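Local coordinates for N-alpha-acetyltransferase 38, NatC auxiliary subunit (PDB 6YGA) that serves as the small Sm-like auxiliary subunit of the NatC N-terminal acetyltransferase, which acetylates nascent chains beginning with methionine and a hydrophobic or amphipathic residue, at the interface of chains B and A and the interface of chains C and B. Coordinates in Å, arbitrary orientation; residue numbers count along the deposited sequence, not the author numbering. Chains: chain A, N-alpha-acetyltransferase 38, NatC auxiliary subunit; chain B, N-alpha-acetyltransferase 35, NatC auxiliary subunit; chain C, N-alpha-acetyltransferase 30.

Contacts 1 and 2 are neighbouring patches of one B–A interface: the centres of their C-alpha atoms are about 6 Å apart, and both contain B:Asp63 and A:Arg22. Contact 1 seats B:Val57 among apolar groups of the Sm-like subunit, while contact 2 continues along the same stretch of chain B, through B:Asn58 and the 3-10 helix 64-66. Contact 3 joins the catalytic subunit to chain B, its C-alpha centre about 40 Å from that of contact 1 and about 43 Å from that of contact 2. Chain B thus holds both other subunits through separate regions of its long chain, as the large auxiliary subunit of the NatC heterotrimer.

Contact 1: the interface of chains B and A. Residues chain B 57, 63; chain A 18, 22, 24, 56, 58-59, 62.
B:Val57 pushes its isopropyl group into an apolar pocket of the Sm-like subunit, and its two methyls serve different walls. B:Val57 CG1 lies anti to the carbonyl carbon (chi1 -60°) and meets A:Leu18 tip to tip, 3.7 Å from A:Leu18 CD1. The same methyl touches CD1 of A:Leu24, from strand 23-32, and CG1 of A:Val56, whose side chain crosses that of B:Val57 at about a right angle. The other methyl, B:Val57 CG2, faces the end of strand 56-58 and the loop that follows: it is 3.7 Å from CD of the A:Pro59 ring and packs on CB of A:Ser62 and CG1 of A:Val58. With 78 Å² hidden, B:Val57 carries most of this patch.

Beside the pocket, A:Arg22 and B:Asp63 come from opposite directions to form a salt bridge. The arginine chain bends at chi3 (-64°), bringing its guanidinium end round to the carboxylate. The two flat groups are not coplanar; their planes are 59° apart, and the grip is lopsided. NH1 donates to OD2, while the links from NH1 and NH2 to OD1 are weak. A:Leu18 CD1 covers one face of the guanidinium near its rim, so this methyl borders both the apolar pocket and the ion pair. In the main bond A:Arg22 NH1 stands 2.8 Å from B:Asp63 OD2, on the syn side of that carboxylate oxygen.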
loop_
_atom_site.group_PDB
_atom_site.type_symbol
_atom_site.label_atom_id
_atom_site.label_comp_id
_atom_site.label_asym_id
_atom_site.label_seq_id
_atom_site.Cartn_x
_atom_site.Cartn_y
_atom_site.Cartn_z
ATOM N N VAL B 57 -6.459 26.861 -12.953
ATOM C CA VAL B 57 -6.962 28.051 -12.278
ATOM C C VAL B 57 -8.473 28.138 -12.449
ATOM O O VAL B 57 -9.047 27.609 -13.409
ATOM C CB VAL B 57 -6.267 29.318 -12.811
ATOM C CG1 VAL B 57 -4.767 29.234 -12.581
ATOM C CG2 VAL B 57 -6.570 29.519 -14.295
ATOM N N ASP B 63 -7.705 24.483 -7.607
ATOM C CA ASP B 63 -7.088 25.792 -7.397
ATOM C C ASP B 63 -7.101 26.101 -5.905
ATOM O O ASP B 63 -8.157 26.410 -5.341
ATOM C CB ASP B 63 -7.821 26.880 -8.190
ATOM C CG ASP B 63 -7.030 28.182 -8.293
ATOM O OD1 ASP B 63 -6.141 28.423 -7.452
ATOM O OD2 ASP B 63 -7.307 28.973 -9.221
ATOM N N LEU A 18 -4.478 36.994 -14.612
ATOM C CA LEU A 18 -5.739 36.271 -14.594
ATOM C C LEU A 18 -6.895 37.252 -14.407
ATOM O O LEU A 18 -6.711 38.472 -14.407
ATOM C CB LEU A 18 -5.720 35.198 -13.509
ATOM C CG LEU A 18 -4.684 34.088 -13.683
ATOM C CD1 LEU A 18 -4.933 32.967 -12.687
ATOM C CD2 LEU A 18 -4.696 33.561 -15.110
ATOM N N ARG A 22 -4.602 38.367 -9.238
ATOM C CA ARG A 22 -3.476 37.451 -9.328
ATOM C C ARG A 22 -2.851 37.478 -10.720
ATOM O O ARG A 22 -3.525 37.705 -11.729
ATOM C CB ARG A 22 -3.921 36.030 -8.977
ATOM C CG ARG A 22 -5.116 35.538 -9.778
ATOM C CD ARG A 22 -5.733 34.274 -9.184
ATOM N NE ARG A 22 -4.835 33.123 -9.218
ATOM C CZ ARG A 22 -5.238 31.867 -9.049
ATOM N NH1 ARG A 22 -6.521 31.609 -8.843
ATOM N NH2 ARG A 22 -4.363 30.871 -9.091
ATOM N N LEU A 24 0.244 35.264 -13.092
ATOM C CA LEU A 24 1.044 34.051 -13.208
ATOM C C LEU A 24 2.252 34.303 -14.101
ATOM O O LEU A 24 2.117 34.854 -15.199
ATOM C CB LEU A 24 0.211 32.895 -13.769
ATOM C CG LEU A 24 -1.039 32.518 -12.973
ATOM C CD1 LEU A 24 -1.734 31.326 -13.605
ATOM C CD2 LEU A 24 -0.676 32.228 -11.529
ATOM N N VAL A 56 0.828 24.448 -14.142
ATOM C CA VAL A 56 -0.542 24.948 -14.133
ATOM C C VAL A 56 -1.027 25.103 -15.569
ATOM O O VAL A 56 -0.267 25.522 -16.450
ATOM C CB VAL A 56 -0.654 26.295 -13.384
ATOM C CG1 VAL A 56 -2.110 26.619 -13.084
ATOM C CG2 VAL A 56 0.172 26.282 -12.106
ATOM N N VAL A 58 -4.048 27.076 -17.798
ATOM C CA VAL A 58 -4.961 28.207 -17.716
ATOM C C VAL A 58 -5.954 28.113 -18.872
ATOM O O VAL A 58 -5.549 28.094 -20.038
ATOM C CB VAL A 58 -4.223 29.557 -17.724
ATOM C CG1 VAL A 58 -3.439 29.727 -16.434
ATOM C CG2 VAL A 58 -3.283 29.671 -18.910
ATOM N N PRO A 59 -7.252 28.013 -18.602
ATOM C CA PRO A 59 -8.236 27.958 -19.689
ATOM C C PRO A 59 -8.374 29.306 -20.385
ATOM O O PRO A 59 -7.801 30.318 -19.979
ATOM C CB PRO A 59 -9.535 27.559 -18.979
ATOM C CG PRO A 59 -9.099 26.974 -17.662
ATOM C CD PRO A 59 -7.859 27.724 -17.293
ATOM N N SER A 62 -10.005 32.299 -18.431
ATOM C CA SER A 62 -9.262 32.778 -17.273
ATOM C C SER A 62 -8.166 33.775 -17.624
ATOM O O SER A 62 -7.732 34.528 -16.745
ATOM C CB SER A 62 -8.652 31.592 -16.526
ATOM O OG SER A 62 -9.671 30.772 -15.980
#

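Contact 2: the interface of chains B and A. Residues chain B 58, 63, 66; chain A 19-20, 22.
B:Asn58, with 28 Å² hidden, lies against A:Thr19, their side chains passing at a slant. The amide nitrogen B:Asn58 ND2 is 3.9 Å from the hydroxyl A:Thr19 OG1, a loose approach rather than a hydrogen bond, and A:Thr19 is poorly ordered. The firmer role of B:Asn58 is played by its backbone: its N donates to OD2 of B:Asp63 at 2.9 Å, and OD2 receives it on its anti lone pair. OD2 therefore accepts from its own chain as well as from A:Arg22 across the interface. This second-shell bond probably steadies the carboxylate, and the two donors would be expected to stabilise its negative charge.

B:Leu66, at the end of the 3-10 helix 64-66, hides 26 Å². The methyl B:Leu66 CD2 lies 4.0 Å from NH1 of A:Arg22, with the two side chains at about a right angle, and also approaches OE2 of A:Glu20 at 3.9 Å. The glutamate is poorly ordered, so its side of the contact should be read cautiously. A:Arg22 itself hides 25 Å² here, with leucine and aspartate both beside its NH1. The site fastens the turn after strand 13-18 of the Sm-like subunit to chain B, contributing to the assembly of NatC.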
loop_
_atom_site.group_PDB
_atom_site.type_symbol
_atom_site.label_atom_id
_atom_site.label_comp_id
_atom_site.label_asym_id
_atom_site.label_seq_id
_atom_site.Cartn_x
_atom_site.Cartn_y
_atom_site.Cartn_z
ATOM N N ASN B 58 -9.129 28.796 -11.491
ATOM C CA ASN B 58 -10.577 29.005 -11.518
ATOM C C ASN B 58 -11.346 27.683 -11.537
ATOM O O ASN B 58 -12.481 27.616 -12.015
ATOM C CB ASN B 58 -10.979 29.900 -12.695
ATOM C CG ASN B 58 -10.435 31.309 -12.559
ATOM O OD1 ASN B 58 -10.430 31.878 -11.470
ATOM N ND2 ASN B 58 -9.954 31.873 -13.664
ATOM N N ASP B 63 -7.705 24.483 -7.607
ATOM C CA ASP B 63 -7.088 25.792 -7.397
ATOM C C ASP B 63 -7.101 26.101 -5.905
ATOM O O ASP B 63 -8.157 26.410 -5.341
ATOM C CB ASP B 63 -7.821 26.880 -8.190
ATOM C CG ASP B 63 -7.030 28.182 -8.293
ATOM O OD1 ASP B 63 -6.141 28.423 -7.452
ATOM O OD2 ASP B 63 -7.307 28.973 -9.221
ATOM N N LEU B 66 -8.374 29.556 -4.408
ATOM C CA LEU B 66 -9.794 29.815 -4.222
ATOM C C LEU B 66 -10.343 29.194 -2.945
ATOM O O LEU B 66 -11.565 29.144 -2.773
ATOM C CB LEU B 66 -10.581 29.310 -5.432
ATOM C CG LEU B 66 -10.115 29.814 -6.799
ATOM C CD1 LEU B 66 -11.105 29.394 -7.869
ATOM C CD2 LEU B 66 -9.914 31.326 -6.811
ATOM N N THR A 19 -8.108 36.719 -14.245
ATOM C CA THR A 19 -9.278 37.576 -14.086
ATOM C C THR A 19 -9.219 38.375 -12.792
ATOM O O THR A 19 -9.689 39.517 -12.746
ATOM C CB THR A 19 -10.557 36.738 -14.131
ATOM O OG1 THR A 19 -10.505 35.722 -13.120
ATOM C CG2 THR A 19 -10.719 36.084 -15.497
ATOM N N GLU A 20 -8.649 37.801 -11.738
ATOM C CA GLU A 20 -8.538 38.478 -10.456
ATOM C C GLU A 20 -7.246 39.294 -10.427
ATOM O O GLU A 20 -6.558 39.445 -11.442
ATOM C CB GLU A 20 -8.606 37.458 -9.319
ATOM C CG GLU A 20 -9.883 36.627 -9.303
ATOM C CD GLU A 20 -9.839 35.500 -8.283
ATOM O OE1 GLU A 20 -8.770 35.283 -7.677
ATOM O OE2 GLU A 20 -10.876 34.831 -8.090
ATOM N N ARG A 22 -4.602 38.367 -9.238
ATOM C CA ARG A 22 -3.476 37.451 -9.328
ATOM C C ARG A 22 -2.851 37.478 -10.720
ATOM O O ARG A 22 -3.525 37.705 -11.729
ATOM C CB ARG A 22 -3.921 36.030 -8.977
ATOM C CG ARG A 22 -5.116 35.538 -9.778
ATOM C CD ARG A 22 -5.733 34.274 -9.184
ATOM N NE ARG A 22 -4.835 33.123 -9.218
ATOM C CZ ARG A 22 -5.238 31.867 -9.049
ATOM N NH1 ARG A 22 -6.521 31.609 -8.843
ATOM N NH2 ARG A 22 -4.363 30.871 -9.091
#

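Contact 3: the interface of chains C and B. Residues chain C 101, 104-105, 133, 156; chain B 576, 578.
In B:Phe578, chi1 of -67° and chi2 of -73° send the aromatic ring toward helix 95-109 of chain C and turn one face to C:Ile104. The branch methyl CG2 of C:Ile104 points over that face, 3.8 Å from the centroid of the B:Phe578 ring. It sits toward the rim rather than over the middle, in a CH-pi contact, and C:Ile104 CG2 is 3.5 Å from B:Phe578 CD1.

C:Met133, a selenomethionine, approaches from another direction. Its chain runs alongside B:Phe578 and points the same way, while a bend at chi3 (60°) brings the terminal methyl C:Met133 CE to 3.4 Å from B:Phe578 CE2. Near its backbone lies B:Ser576, whose CB is 3.9 Å from C:Met133 CA; the serine is poorly ordered, so the details of its contact are doubtful.

The outer rim of the ring meets the helix itself. CB of C:Asp105 lies at the ring edge, in its plane, and B:Phe578 CE1 is 3.7 Å from C:Asp105 CA. At the base of the phenylalanine, C:Leu156 from strand 151-157 touches CB with its CD2 methyl. Helix 95-109, strand 151-157 and the loop residue C:Met133 of the GNAT-family catalytic subunit together receive B:Phe578 of the large auxiliary subunit, which hides 87 Å². At the far end of the ring, B:Phe578 CZ comes to 3.3 Å from the backbone carbonyl oxygen O of C:Glu101.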
loop_
_atom_site.group_PDB
_atom_site.type_symbol
_atom_site.label_atom_id
_atom_site.label_comp_id
_atom_site.label_asym_id
_atom_site.label_seq_id
_atom_site.Cartn_x
_atom_site.Cartn_y
_atom_site.Cartn_z
ATOM N N GLU C 101 -17.828 -2.243 -24.158
ATOM C CA GLU C 101 -17.742 -3.255 -25.207
ATOM C C GLU C 101 -17.270 -2.656 -26.526
ATOM O O GLU C 101 -16.458 -3.264 -27.232
ATOM C CB GLU C 101 -19.096 -3.943 -25.387
ATOM C CG GLU C 101 -19.453 -4.917 -24.275
ATOM C CD GLU C 101 -20.812 -5.567 -24.474
ATOM O OE1 GLU C 101 -21.651 -4.987 -25.194
ATOM O OE2 GLU C 101 -21.040 -6.661 -23.914
ATOM N N ILE C 104 -13.434 -1.750 -26.098
ATOM C CA ILE C 104 -12.567 -2.923 -26.131
ATOM C C ILE C 104 -12.542 -3.526 -27.530
ATOM O O ILE C 104 -11.496 -3.983 -28.007
ATOM C CB ILE C 104 -13.012 -3.951 -25.073
ATOM C CG1 ILE C 104 -12.858 -3.368 -23.668
ATOM C CG2 ILE C 104 -12.209 -5.242 -25.201
ATOM C CD1 ILE C 104 -13.228 -4.340 -22.564
ATOM N N ASP C 105 -13.690 -3.525 -28.211
ATOM C CA ASP C 105 -13.737 -4.018 -29.584
ATOM C C ASP C 105 -12.827 -3.198 -30.491
ATOM O O ASP C 105 -12.148 -3.752 -31.363
ATOM C CB ASP C 105 -15.181 -4.002 -30.090
ATOM C CG ASP C 105 -15.325 -4.588 -31.482
ATOM O OD1 ASP C 105 -14.972 -3.898 -32.461
ATOM O OD2 ASP C 105 -15.787 -5.744 -31.598
HETATM N N MSE C 133 -16.998 -9.567 -18.004
HETATM C CA MSE C 133 -16.506 -9.577 -19.381
HETATM C C MSE C 133 -15.230 -10.401 -19.503
HETATM O O MSE C 133 -14.717 -10.613 -20.603
HETATM C CB MSE C 133 -16.256 -8.155 -19.880
HETATM C CG MSE C 133 -17.470 -7.256 -19.812
HETATM SE SE MSE C 133 -17.078 -5.471 -20.474
HETATM C CE MSE C 133 -16.533 -5.926 -22.284
ATOM N N LEU C 156 -7.747 -7.751 -18.752
ATOM C CA LEU C 156 -8.460 -8.664 -19.641
ATOM C C LEU C 156 -7.519 -9.063 -20.764
ATOM O O LEU C 156 -7.154 -8.212 -21.599
ATOM C CB LEU C 156 -9.721 -8.012 -20.204
ATOM C CG LEU C 156 -10.465 -8.769 -21.305
ATOM C CD1 LEU C 156 -11.150 -10.001 -20.734
ATOM C CD2 LEU C 156 -11.468 -7.859 -22.006
ATOM N N SER B 576 -17.914 -14.013 -22.543
ATOM C CA SER B 576 -17.859 -12.804 -23.350
ATOM C C SER B 576 -17.064 -13.074 -24.615
ATOM O O SER B 576 -16.245 -13.994 -24.681
ATOM C CB SER B 576 -17.239 -11.631 -22.588
ATOM O OG SER B 576 -18.065 -11.250 -21.505
ATOM N N PHE B 578 -14.699 -11.450 -25.945
ATOM C CA PHE B 578 -13.393 -10.821 -26.093
ATOM C C PHE B 578 -12.242 -11.765 -25.760
ATOM O O PHE B 578 -11.191 -11.714 -26.412
ATOM C CB PHE B 578 -13.332 -9.560 -25.234
ATOM C CG PHE B 578 -14.254 -8.470 -25.701
ATOM C CD1 PHE B 578 -13.970 -7.750 -26.849
ATOM C CD2 PHE B 578 -15.406 -8.168 -24.997
ATOM C CE1 PHE B 578 -14.814 -6.741 -27.282
ATOM C CE2 PHE B 578 -16.255 -7.164 -25.426
ATOM C CZ PHE B 578 -15.958 -6.447 -26.567
#